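Side-chain contacts in AT5G66160 protein (Arabidopsis thaliana, PDB 7BVW), which functions as an E3 ligase through its RING-H2 domain and probably acts as a sorting receptor carrying proteins to the protein storage vacuole: residues E29-A32 with I33-E36; F53-N56 with C57-W61. All coordinates share one frame; numbering follows the deposited sequence.

Interaction 1: residues E29-A32 with I33-E36; sequences ETCA and ICLE. With ZN (zinc ion), chain C; ZN (zinc ion), chain E.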
loop_
_atom_site.group_PDB
_atom_site.type_symbol
_atom_site.label_atom_id
_atom_site.label_comp_id
_atom_site.label_asym_id
_atom_site.label_seq_id
_atom_site.Cartn_x
_atom_site.Cartn_y
_atom_site.Cartn_z
ATOM N N GLU A 29 -0.494 -7.115 11.049
ATOM C CA GLU A 29 -0.831 -6.369 12.254
ATOM C C GLU A 29 -0.486 -4.889 12.183
ATOM O O GLU A 29 -1.158 -4.080 12.831
ATOM C CB GLU A 29 -0.116 -6.980 13.466
ATOM C CG GLU A 29 -0.235 -8.493 13.570
ATOM C CD GLU A 29 -1.632 -8.940 13.937
ATOM O OE1 GLU A 29 -2.356 -8.149 14.577
ATOM O OE2 GLU A 29 -2.010 -10.079 13.585
ATOM N N THR A 30 0.537 -4.507 11.420
ATOM C CA THR A 30 1.094 -3.167 11.521
ATOM C C THR A 30 1.439 -2.624 10.142
ATOM O O THR A 30 1.902 -3.365 9.272
ATOM C CB THR A 30 2.347 -3.170 12.411
ATOM O OG1 THR A 30 2.047 -3.818 13.654
ATOM C CG2 THR A 30 2.824 -1.755 12.695
ATOM N N CYS A 31 1.208 -1.328 9.952
ATOM C CA CYS A 31 1.638 -0.635 8.744
ATOM C C CYS A 31 3.112 -0.263 8.874
ATOM O O CYS A 31 3.499 0.435 9.816
ATOM C CB CYS A 31 0.787 0.611 8.511
ATOM S SG CYS A 31 1.303 1.595 7.095
ATOM N N ALA A 32 3.931 -0.723 7.924
ATOM C CA ALA A 32 5.368 -0.472 7.987
ATOM C C ALA A 32 5.725 0.983 7.715
ATOM O O ALA A 32 6.830 1.412 8.062
ATOM C CB ALA A 32 6.102 -1.375 6.995
ATOM N N ILE A 33 4.819 1.751 7.109
ATOM C CA ILE A 33 5.137 3.125 6.732
ATOM C C ILE A 33 5.009 4.065 7.925
ATOM O O ILE A 33 5.814 4.990 8.088
ATOM C CB ILE A 33 4.243 3.560 5.555
ATOM C CG1 ILE A 33 4.568 2.727 4.311
ATOM C CG2 ILE A 33 4.414 5.040 5.261
ATOM C CD1 ILE A 33 3.806 3.146 3.074
ATOM N N CYS A 34 4.009 3.849 8.780
ATOM C CA CYS A 34 3.788 4.705 9.938
ATOM C C CYS A 34 4.011 3.999 11.269
ATOM O O CYS A 34 3.999 4.668 12.309
ATOM C CB CYS A 34 2.367 5.289 9.909
ATOM S SG CYS A 34 1.054 4.081 10.169
ATOM N N LEU A 35 4.209 2.679 11.262
ATOM C CA LEU A 35 4.500 1.839 12.426
ATOM C C LEU A 35 3.319 1.695 13.377
ATOM O O LEU A 35 3.477 1.124 14.463
ATOM C CB LEU A 35 5.722 2.337 13.207
ATOM C CG LEU A 35 7.040 2.447 12.440
ATOM C CD1 LEU A 35 8.203 2.620 13.419
ATOM C CD2 LEU A 35 7.262 1.239 11.536
ATOM N N GLU A 36 2.137 2.177 13.003
ATOM C CA GLU A 36 0.952 2.035 13.835
ATOM C C GLU A 36 0.250 0.717 13.532
ATOM O O GLU A 36 0.153 0.304 12.373
ATOM C CB GLU A 36 -0.012 3.201 13.608
ATOM C CG GLU A 36 0.609 4.575 13.779
ATOM C CD GLU A 36 0.875 4.923 15.233
ATOM O OE1 GLU A 36 0.359 4.211 16.123
ATOM O OE2 GLU A 36 1.597 5.911 15.483
HETATM ZN ZN ZN C . 0.297 3.602 7.976
HETATM ZN ZN ZN E . -3.870 -9.249 15.295
#
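Cys31 and Cys34 reach from the two arms of a tight turn to one zinc ion, forming the first CxxC zinc knuckle of this RING-H2 domain. Cys31 SG and Cys34 SG each bind the zinc ion at 2.4 Å. They get there by different torsions: in Cys31 the sulfur swings anti to the backbone N (chi1 176°), whereas in Cys34 it sits between the backbone N and the carbonyl carbon (chi1 68°). His54 and Cys57 complete the site.

Backbone hydrogen bonds close the turn. Leu35 N donates to Cys31 O at 2.8 Å, and Cys31 N returns a straighter bond to Glu36 O at 3.1 Å. The sulfurs also accept hydrogen bonds from amides: Glu36 N to Cys34 SG at 3.6 Å, and weakly Ile33 N to Cys31 SG. Such N-H groups probably draw off some of the thiolates' negative charge.

Side-chain carbons also rest on backbone carbonyls: Thr30 CG2 lies 3.4 Å from Leu35 O and equally near Glu36 O, while Thr30 OG1 hydrogen-bonds to Asp37. Leu35 brings CD2 to within 3.5 Å of Ala32 O.

At the start of the segment Glu29 binds a different zinc ion, shared with His24; the carboxylate oxygen OE1 of Glu29 is 2.0 Å from that zinc ion.

Interaction 2: residues F53-N56 with C57-W61; sequences FHLN and CIDSW. With ZN (zinc ion), chain C.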
loop_
_atom_site.group_PDB
_atom_site.type_symbol
_atom_site.label_atom_id
_atom_site.label_comp_id
_atom_site.label_asym_id
_atom_site.label_seq_id
_atom_site.Cartn_x
_atom_site.Cartn_y
_atom_site.Cartn_z
ATOM N N PHE A 53 -0.690 -1.893 3.260
ATOM C CA PHE A 53 -0.409 -0.708 4.055
ATOM C C PHE A 53 -1.703 0.049 4.294
ATOM O O PHE A 53 -2.728 -0.221 3.663
ATOM C CB PHE A 53 0.599 0.220 3.363
ATOM C CG PHE A 53 1.850 -0.467 2.895
ATOM C CD1 PHE A 53 1.899 -1.080 1.653
ATOM C CD2 PHE A 53 2.985 -0.479 3.686
ATOM C CE1 PHE A 53 3.052 -1.708 1.221
ATOM C CE2 PHE A 53 4.138 -1.105 3.255
ATOM C CZ PHE A 53 4.173 -1.719 2.020
ATOM N N HIS A 54 -1.645 1.009 5.214
ATOM C CA HIS A 54 -2.657 2.054 5.261
ATOM C C HIS A 54 -2.781 2.688 3.882
ATOM O O HIS A 54 -1.773 2.991 3.235
ATOM C CB HIS A 54 -2.282 3.116 6.302
ATOM C CG HIS A 54 -2.603 2.732 7.713
ATOM N ND1 HIS A 54 -1.754 2.995 8.767
ATOM C CD2 HIS A 54 -3.689 2.125 8.247
ATOM C CE1 HIS A 54 -2.298 2.556 9.888
ATOM N NE2 HIS A 54 -3.473 2.023 9.599
ATOM N N LEU A 55 -4.023 2.866 3.425
ATOM C CA LEU A 55 -4.251 3.441 2.101
ATOM C C LEU A 55 -3.589 4.809 1.974
ATOM O O LEU A 55 -2.895 5.086 0.989
ATOM C CB LEU A 55 -5.752 3.531 1.823
ATOM C CG LEU A 55 -6.189 4.107 0.471
ATOM C CD1 LEU A 55 -7.399 3.346 -0.036
ATOM C CD2 LEU A 55 -6.505 5.601 0.563
ATOM N N ASN A 56 -3.779 5.675 2.973
ATOM C CA ASN A 56 -3.186 7.008 2.922
ATOM C C ASN A 56 -1.665 6.949 2.972
ATOM O O ASN A 56 -0.985 7.790 2.372
ATOM C CB ASN A 56 -3.721 7.865 4.069
ATOM C CG ASN A 56 -5.091 8.430 3.779
ATOM O OD1 ASN A 56 -5.481 8.578 2.622
ATOM N ND2 ASN A 56 -5.828 8.763 4.831
ATOM N N CYS A 57 -1.109 5.968 3.686
ATOM C CA CYS A 57 0.342 5.892 3.830
ATOM C C CYS A 57 1.010 5.498 2.518
ATOM O O CYS A 57 1.968 6.146 2.080
ATOM C CB CYS A 57 0.707 4.906 4.939
ATOM S SG CYS A 57 0.343 5.511 6.597
ATOM N N ILE A 58 0.519 4.438 1.872
ATOM C CA ILE A 58 1.154 3.966 0.646
ATOM C C ILE A 58 0.873 4.915 -0.514
ATOM O O ILE A 58 1.720 5.081 -1.404
ATOM C CB ILE A 58 0.712 2.522 0.330
ATOM C CG1 ILE A 58 1.536 1.944 -0.824
ATOM C CG2 ILE A 58 -0.782 2.459 0.019
ATOM C CD1 ILE A 58 3.024 1.879 -0.524
ATOM N N ASP A 59 -0.301 5.556 -0.526
ATOM C CA ASP A 59 -0.588 6.553 -1.553
ATOM C C ASP A 59 0.418 7.695 -1.492
ATOM O O ASP A 59 0.930 8.146 -2.522
ATOM C CB ASP A 59 -2.013 7.083 -1.393
ATOM C CG ASP A 59 -3.059 6.100 -1.876
ATOM O OD1 ASP A 59 -2.690 4.966 -2.248
ATOM O OD2 ASP A 59 -4.254 6.467 -1.890
ATOM N N SER A 60 0.721 8.163 -0.281
ATOM C CA SER A 60 1.710 9.221 -0.115
ATOM C C SER A 60 3.079 8.769 -0.601
ATOM O O SER A 60 3.789 9.520 -1.279
ATOM C CB SER A 60 1.772 9.644 1.353
ATOM O OG SER A 60 2.984 10.323 1.633
ATOM N N TRP A 61 3.465 7.537 -0.261
ATOM C CA TRP A 61 4.788 7.042 -0.630
ATOM C C TRP A 61 4.935 6.930 -2.142
ATOM O O TRP A 61 5.950 7.345 -2.711
ATOM C CB TRP A 61 5.048 5.689 0.031
ATOM C CG TRP A 61 6.311 5.042 -0.447
ATOM C CD1 TRP A 61 6.425 4.031 -1.355
ATOM C CD2 TRP A 61 7.646 5.377 -0.051
ATOM N NE1 TRP A 61 7.747 3.709 -1.545
ATOM C CE2 TRP A 61 8.517 4.519 -0.754
ATOM C CE3 TRP A 61 8.189 6.312 0.833
ATOM C CZ2 TRP A 61 9.900 4.570 -0.601
ATOM C CZ3 TRP A 61 9.562 6.363 0.983
ATOM C CH2 TRP A 61 10.403 5.498 0.268
HETATM ZN ZN ZN C . 0.297 3.602 7.976
HETATM O O HOH W 1 -4.786 8.937 -0.380
#
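Strand 52-54 runs straight into helix 55-65, with His54 at the N-cap position, and the first helical bonds follow: Ile58 N to His54 O at 3.0 Å, Asp59 N to Leu55 O, Ser60 N to Asn56 O. His54 and Cys57 turn to the same zinc ion, bound by His54 ND1 at 2.3 Å and by Cys57 SG at 2.4 Å. Cys57 SG sits at the edge of the imidazole, near its plane, 3.6 Å from His54 CB; on the far side of that ring, NE2 hydrogen-bonds to Glu42. Ile58 lays CD1 over one face of the Phe53 ring, 4.2 Å from its centroid: CG1 runs anti to the backbone N (chi1 -171°) and a chi2 of 61° turns CD1 onto the ring. With an alanine at Ile58, CD1 and CG1 are gone, and the Phe53 ring would probably lose the methyl over its face and have a gap beside it. Asp59 OD2 meets Leu55 CD2 at 3.4 Å, and a water donates to both this oxygen and Asn56 OD1. Strand 43-46 flanks the junction: its Arg45 forms a salt bridge with Asp59 and touches Leu55 and Ile58, while Phe53 pairs with it through the backbone.

Interactions 1 and 2 each supply half of one tetrahedral site of three cysteines and one histidine: Cys31 and Cys34 come from the knuckle, His54 and Cys57 from the strand-to-helix junction. The shared zinc ion thus ties a loop without regular structure to the start of helix 55-65, although the two contacts lie about 10 Å apart between centres. Around the metal the ligands pack closely, with Cys34 SG 3.3 Å from His54 ND1. Ile33 makes a second link: Ile33 CG1 approaches Phe53 CD2 at 3.6 Å and Ile33 CD1 lies 3.7 Å from Cys57 O. The zinc ion bound by Glu29 and His24 is a separate site, which interaction 2 does not touch.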